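Local coordinates for STIL N-terminal domain-containing protein (Trichoplax adhaerens, PDB 5OI9) that probably contributes to centriole assembly as the N-terminal domain of a STIL-family protein, likely through protein-protein binding such as that of STIL with CEP85, at residues D144-Q147 with T148-K151; P270-W273 with S274-R278. All coordinates share one frame; numbering follows the deposited sequence. Where two conformers were deposited one is given.

Contact 1: D144-Q147 with T148-K151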
ATOM      1  N   ASP A 144      -2.996  -4.345  16.138  1.00 21.43           N
ATOM      2  CA  ASP A 144      -3.538  -5.555  15.531  0.77 19.74           C
ATOM      3  C   ASP A 144      -3.611  -5.428  14.015  1.00 22.39           C
ATOM      4  O   ASP A 144      -3.366  -6.404  13.295  1.00 18.96           O
ATOM      5  CB  ASP A 144      -4.914  -5.866  16.120  0.77 21.38           C
ATOM      6  CG  ASP A 144      -4.834  -6.325  17.565  0.77 26.41           C
ATOM      7  OD1 ASP A 144      -3.859  -7.025  17.911  0.77 22.50           O
ATOM      8  OD2 ASP A 144      -5.741  -5.985  18.354  0.77 29.35           O
ATOM      9  N   ALA A 145      -3.934  -4.236  13.510  1.00 19.72           N
ATOM     10  CA  ALA A 145      -3.971  -4.038  12.065  1.00 18.25           C
ATOM     11  C   ALA A 145      -2.585  -4.195  11.452  1.00 19.69           C
ATOM     12  O   ALA A 145      -2.440  -4.780  10.371  1.00 15.83           O
ATOM     13  CB  ALA A 145      -4.551  -2.664  11.735  1.00 14.64           C
ATOM     14  N   PHE A 146      -1.551  -3.689  12.131  1.00 17.38           N
ATOM     15  CA  PHE A 146      -0.201  -3.779  11.583  1.00 19.58           C
ATOM     16  C   PHE A 146       0.338  -5.202  11.639  1.00 18.61           C
ATOM     17  O   PHE A 146       1.092  -5.613  10.747  1.00 23.47           O
ATOM     18  CB  PHE A 146       0.736  -2.827  12.321  1.00 15.80           C
ATOM     19  CG  PHE A 146       2.108  -2.749  11.717  1.00 20.10           C
ATOM     20  CD1 PHE A 146       2.297  -2.163  10.475  1.00 22.21           C
ATOM     21  CD2 PHE A 146       3.208  -3.263  12.384  1.00 18.67           C
ATOM     22  CE1 PHE A 146       3.559  -2.090   9.911  1.00 21.80           C
ATOM     23  CE2 PHE A 146       4.473  -3.188  11.825  1.00 22.16           C
ATOM     24  CZ  PHE A 146       4.646  -2.599  10.589  1.00 18.99           C
ATOM     25  N   GLN A 147      -0.025  -5.965  12.674  1.00 16.65           N
ATOM     26  CA  GLN A 147       0.335  -7.379  12.704  1.00 21.69           C
ATOM     27  C   GLN A 147      -0.259  -8.116  11.511  1.00 22.99           C
ATOM     28  O   GLN A 147       0.427  -8.908  10.852  1.00 16.77           O
ATOM     29  CB  GLN A 147      -0.126  -8.013  14.016  1.00 24.05           C
ATOM     30  CG  GLN A 147       0.591  -7.473  15.244  1.00 24.21           C
ATOM     31  CD  GLN A 147       2.078  -7.760  15.218  1.00 34.92           C
ATOM     32  OE1 GLN A 147       2.511  -8.805  14.736  1.00 51.28           O
ATOM     33  NE2 GLN A 147       2.870  -6.827  15.728  1.00 45.80           N
ATOM     34  N   THR A 148      -1.535  -7.859  11.212  1.00 17.63           N
ATOM     35  CA  THR A 148      -2.152  -8.446  10.026  1.00 16.15           C
ATOM     36  C   THR A 148      -1.441  -7.993   8.757  1.00 18.48           C
ATOM     37  O   THR A 148      -1.232  -8.791   7.835  1.00 16.82           O
ATOM     38  CB  THR A 148      -3.639  -8.083   9.974  1.00 22.23           C
ATOM     39  OG1 THR A 148      -4.320  -8.697  11.074  1.00 26.04           O
ATOM     40  CG2 THR A 148      -4.268  -8.556   8.669  1.00 12.68           C
ATOM     41  N   LEU A 149      -1.043  -6.719   8.697  1.00 17.22           N
ATOM     42  CA  LEU A 149      -0.351  -6.215   7.516  1.00 16.94           C
ATOM     43  C   LEU A 149       0.979  -6.931   7.309  1.00 16.30           C
ATOM     44  O   LEU A 149       1.290  -7.374   6.199  1.00 17.43           O
ATOM     45  CB  LEU A 149      -0.149  -4.700   7.630  1.00 13.37           C
ATOM     46  CG  LEU A 149       0.374  -3.911   6.421  1.00 15.26           C
ATOM     47  CD1 LEU A 149      -0.047  -2.454   6.520  1.00 18.99           C
ATOM     48  CD2 LEU A 149       1.895  -3.996   6.291  1.00 21.52           C
ATOM     49  N   THR A 150       1.787  -7.047   8.367  1.00 18.40           N
ATOM     50  CA  THR A 150       3.097  -7.673   8.212  1.00 16.42           C
ATOM     51  C   THR A 150       2.992  -9.179   8.008  1.00 18.40           C
ATOM     52  O   THR A 150       3.871  -9.775   7.373  1.00 16.10           O
ATOM     53  CB  THR A 150       3.988  -7.377   9.419  1.00 18.58           C
ATOM     54  OG1 THR A 150       3.348  -7.828  10.616  1.00 23.68           O
ATOM     55  CG2 THR A 150       4.274  -5.893   9.522  1.00 17.52           C
ATOM     56  N   LYS A 151       1.945  -9.812   8.541  1.00 16.67           N
ATOM     57  CA  LYS A 151       1.752 -11.237   8.298  1.00 17.87           C
ATOM     58  C   LYS A 151       1.485 -11.506   6.822  1.00 19.25           C
ATOM     59  O   LYS A 151       1.950 -12.511   6.272  1.00 17.00           O
ATOM     60  CB  LYS A 151       0.611 -11.771   9.166  1.00 19.39           C
ATOM     61  CG  LYS A 151       0.355 -13.269   9.035  1.00 31.28           C
ATOM     62  CD  LYS A 151      -0.774 -13.705   9.959  1.00 30.13           C
ATOM     63  CE  LYS A 151      -1.153 -15.165   9.753  1.00 46.52           C
ATOM     64  NZ  LYS A 151      -0.040 -16.092  10.099  1.00 48.11           N
TER

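Contact 2: P270-W273 with S274-R278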
ATOM      1  N   PRO A 270       6.736   5.054  -5.027  1.00 20.51           N
ATOM      2  CA  PRO A 270       6.469   4.180  -3.872  1.00 13.63           C
ATOM      3  C   PRO A 270       6.423   2.699  -4.216  1.00 14.24           C
ATOM      4  O   PRO A 270       6.564   1.866  -3.312  1.00 16.09           O
ATOM      5  CB  PRO A 270       5.112   4.681  -3.350  1.00 20.99           C
ATOM      6  CG  PRO A 270       4.517   5.464  -4.477  1.00 23.79           C
ATOM      7  CD  PRO A 270       5.664   6.039  -5.248  1.00 22.21           C
ATOM      8  N   TYR A 271       6.238   2.342  -5.489  1.00 13.22           N
ATOM      9  CA  TYR A 271       6.282   0.935  -5.872  1.00 15.37           C
ATOM     10  C   TYR A 271       7.664   0.333  -5.641  1.00 14.68           C
ATOM     11  O   TYR A 271       7.774  -0.858  -5.328  1.00 12.92           O
ATOM     12  CB  TYR A 271       5.873   0.776  -7.337  1.00 10.76           C
ATOM     13  CG  TYR A 271       5.881  -0.655  -7.831  1.00 12.47           C
ATOM     14  CD1 TYR A 271       4.774  -1.474  -7.655  1.00 13.71           C
ATOM     15  CD2 TYR A 271       6.993  -1.183  -8.477  1.00 11.55           C
ATOM     16  CE1 TYR A 271       4.773  -2.779  -8.103  1.00 13.03           C
ATOM     17  CE2 TYR A 271       7.000  -2.488  -8.930  1.00 14.55           C
ATOM     18  CZ  TYR A 271       5.887  -3.282  -8.741  1.00 16.46           C
ATOM     19  OH  TYR A 271       5.885  -4.581  -9.192  1.00 15.41           O
ATOM     20  N   VAL A 272       8.724   1.130  -5.798  1.00 12.50           N
ATOM     21  CA  VAL A 272      10.078   0.625  -5.587  1.00 16.96           C
ATOM     22  C   VAL A 272      10.284   0.251  -4.126  1.00 12.49           C
ATOM     23  O   VAL A 272      10.770  -0.841  -3.808  1.00 12.10           O
ATOM     24  CB  VAL A 272      11.115   1.662  -6.054  1.00 14.70           C
ATOM     25  CG1 VAL A 272      12.525   1.179  -5.745  1.00 14.30           C
ATOM     26  CG2 VAL A 272      10.951   1.942  -7.540  1.00 13.35           C
ATOM     27  N   TRP A 273       9.926   1.160  -3.217  1.00 10.07           N
ATOM     28  CA  TRP A 273       9.973   0.858  -1.791  1.00 12.31           C
ATOM     29  C   TRP A 273       9.118  -0.358  -1.457  1.00  9.98           C
ATOM     30  O   TRP A 273       9.504  -1.185  -0.624  1.00 11.70           O
ATOM     31  CB  TRP A 273       9.516   2.079  -0.997  1.00 10.96           C
ATOM     32  CG  TRP A 273       9.436   1.880   0.486  1.00 13.48           C
ATOM     33  CD1 TRP A 273      10.443   2.045   1.392  1.00 16.55           C
ATOM     34  CD2 TRP A 273       8.275   1.509   1.240  1.00 12.81           C
ATOM     35  NE1 TRP A 273       9.984   1.788   2.662  1.00 20.45           N
ATOM     36  CE2 TRP A 273       8.656   1.461   2.596  1.00 17.18           C
ATOM     37  CE3 TRP A 273       6.953   1.211   0.900  1.00 15.51           C
ATOM     38  CZ2 TRP A 273       7.762   1.127   3.612  1.00 18.87           C
ATOM     39  CZ3 TRP A 273       6.066   0.877   1.911  1.00 15.15           C
ATOM     40  CH2 TRP A 273       6.475   0.836   3.248  1.00 15.05           C
ATOM     41  N   SER A 274       7.959  -0.489  -2.112  1.00  9.88           N
ATOM     42  CA  SER A 274       7.082  -1.625  -1.852  1.00  9.32           C
ATOM     43  C   SER A 274       7.746  -2.937  -2.245  1.00 12.98           C
ATOM     44  O   SER A 274       7.615  -3.945  -1.540  1.00 11.86           O
ATOM     45  CB  SER A 274       5.759  -1.448  -2.596  1.00 11.01           C
ATOM     46  OG  SER A 274       5.087  -0.273  -2.171  1.00 16.08           O
ATOM     47  N   ALA A 275       8.469  -2.944  -3.370  1.00 11.28           N
ATOM     48  CA  ALA A 275       9.193  -4.144  -3.772  1.00 10.09           C
ATOM     49  C   ALA A 275      10.314  -4.463  -2.789  1.00 10.71           C
ATOM     50  O   ALA A 275      10.525  -5.631  -2.439  1.00 13.38           O
ATOM     51  CB  ALA A 275       9.740  -3.975  -5.187  1.00  7.29           C
ATOM     52  N   CYS A 276      11.034  -3.437  -2.325  1.00 10.53           N
ATOM     53  CA  CYS A 276      12.085  -3.646  -1.332  1.00 16.34           C
ATOM     54  C   CYS A 276      11.524  -4.252  -0.051  1.00 16.23           C
ATOM     55  O   CYS A 276      12.080  -5.215   0.491  1.00 12.45           O
ATOM     56  CB  CYS A 276      12.793  -2.325  -1.026  1.00 15.85           C
ATOM     57  SG  CYS A 276      13.696  -1.607  -2.415  1.00 14.66           S
HETATM   58  N   MSE A 277      10.424  -3.693   0.453  1.00 12.59           N
HETATM   59  CA  MSE A 277       9.782  -4.194   1.664  1.00 10.73           C
HETATM   60  C   MSE A 277       9.339  -5.636   1.498  1.00 13.90           C
HETATM   61  O   MSE A 277       9.557  -6.477   2.373  1.00 15.81           O
HETATM   62  CB  MSE A 277       8.578  -3.326   2.030  1.00 16.38           C
HETATM   63  CG  MSE A 277       8.960  -1.931   2.465  1.00 14.57           C
HETATM   64 SE   MSE A 277      10.067  -1.948   4.062  1.00 24.87          SE
HETATM   65  CE  MSE A 277       8.645  -2.251   5.351  1.00 22.49           C
ATOM     66  N   ARG A 278       8.710  -5.907   0.356  1.00 10.46           N
ATOM     67  CA  ARG A 278       8.252  -7.258   0.058  1.00 11.37           C
ATOM     68  C   ARG A 278       9.412  -8.247   0.051  1.00 16.76           C
ATOM     69  O   ARG A 278       9.291  -9.360   0.577  1.00 14.76           O
ATOM     70  CB  ARG A 278       7.526  -7.263  -1.283  1.00 17.80           C
ATOM     71  CG  ARG A 278       7.007  -8.613  -1.692  1.00 22.07           C
ATOM     72  CD  ARG A 278       5.881  -9.082  -0.784  1.00 22.29           C
ATOM     73  NE  ARG A 278       5.452 -10.418  -1.176  1.00 23.93           N
ATOM     74  CZ  ARG A 278       4.610 -10.661  -2.172  1.00 23.88           C
ATOM     75  NH1 ARG A 278       4.097  -9.655  -2.867  1.00 19.82           N
ATOM     76  NH2 ARG A 278       4.277 -11.909  -2.471  1.00 29.33           N
TER

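Contact 1: D144-Q147 with T148-K151
The Phe146 ring carries the methyl of Thr150, one helical turn on, over one of its faces. Thr150 CG2 lies 3.7 Å from the centroid of the Phe146 ring, 22° off the normal, a CH-pi contact displaced toward the rim, where CG2 comes within 3.5 Å of Phe146 CZ. Leu149 reaches the same ring obliquely, its CD2 4.4 Å from Phe146 CE1, and beyond the helix the ring also meets that of Phe322. With CG anti to the backbone N (chi1 -174°), Phe146 swings its ring into the reach of Thr150, whose branches divide the work: while CG2 packs on the ring, OG1 turns to the backbone. Thr150 OG1 stands 3.1 Å from Gln147 O and 3.2 Å from Phe146 O, between two carbonyls of the preceding turn. The Thr150 amide N donates to Phe146 O at 2.9 Å. On the exposed side, Thr148 N donates to Asp144 O at 3.1 Å, and Thr148 OG1 adds a weak bond to the same oxygen. Within 144-151, Phe146, Leu149 and Thr150 are buried, whereas Asp144, Thr148 and Lys151 are exposed; Ala145, Phe146 and Leu149 touch strand 180-192. Thr150 thus spends its methyl on the aromatic ring, while its buried hydroxyl lies near two backbone oxygens.

Contact 2: P270-W273 with S274-R278
Trp273 and Met277 form a Met-aromatic pair one turn apart on helix 270-281, the helix of a beta-alpha-beta unit between the parallel strands 256-264 and 296-302. The apolar part of the contact is a CH-pi approach: Met277 CG sits 3.5 Å from the centroid of the Trp273 six-membered ring, only 16° off its normal and squarely over the face. Bends at chi2 (-62°) and chi3 (-78°) keep the selenium of this selenomethionine beside the indole, Met277 SE lying oblique to it, 4.5 Å from the centroid of the Trp273 five-membered ring. On the helix side facing the sheet, Val272 CG1 and Cys276 SG touch more loosely at 4.5 Å, next to Leu298 and Phe296 of strand 296-302. The polar end of the indole looks elsewhere: NE1 donates to Ala194 O, while the ring meets His30 and packs on Ile196. Were Trp273 an alanine, Met277 would probably lose its aromatic platform and Ala194 O this donor, with a gap opened beside Ile196. Backbone hydrogen bonds link each residue from Pro270 to Trp273 with the one four places on, including Met277 N to Trp273 O at 2.9 Å. The first of these turns is gripped twice, because Ser274 OG (2.8 Å) and Ser274 N (3.0 Å) both donate to Pro270 O, arriving from opposite faces of its carbonyl plane.

Both contacts illustrate one principle on two helices: an aromatic residue receives a carbon of the residue four places later on its face, while a nearby hydroxyl turns back to the helix's own carbonyls. Their surroundings differ. Contact 1 lies on helix 139-155, partly buried against strands 167-176 and 180-192, whereas contact 2 is wholly buried beside strands 256-264 and 296-302. Their centres are about 17 Å apart and their nearest atoms about 7 Å, so they do not touch. Arg278, the last residue of 274-278, donates from NH2 to Asp158 O, a few residues past the end of helix 139-155.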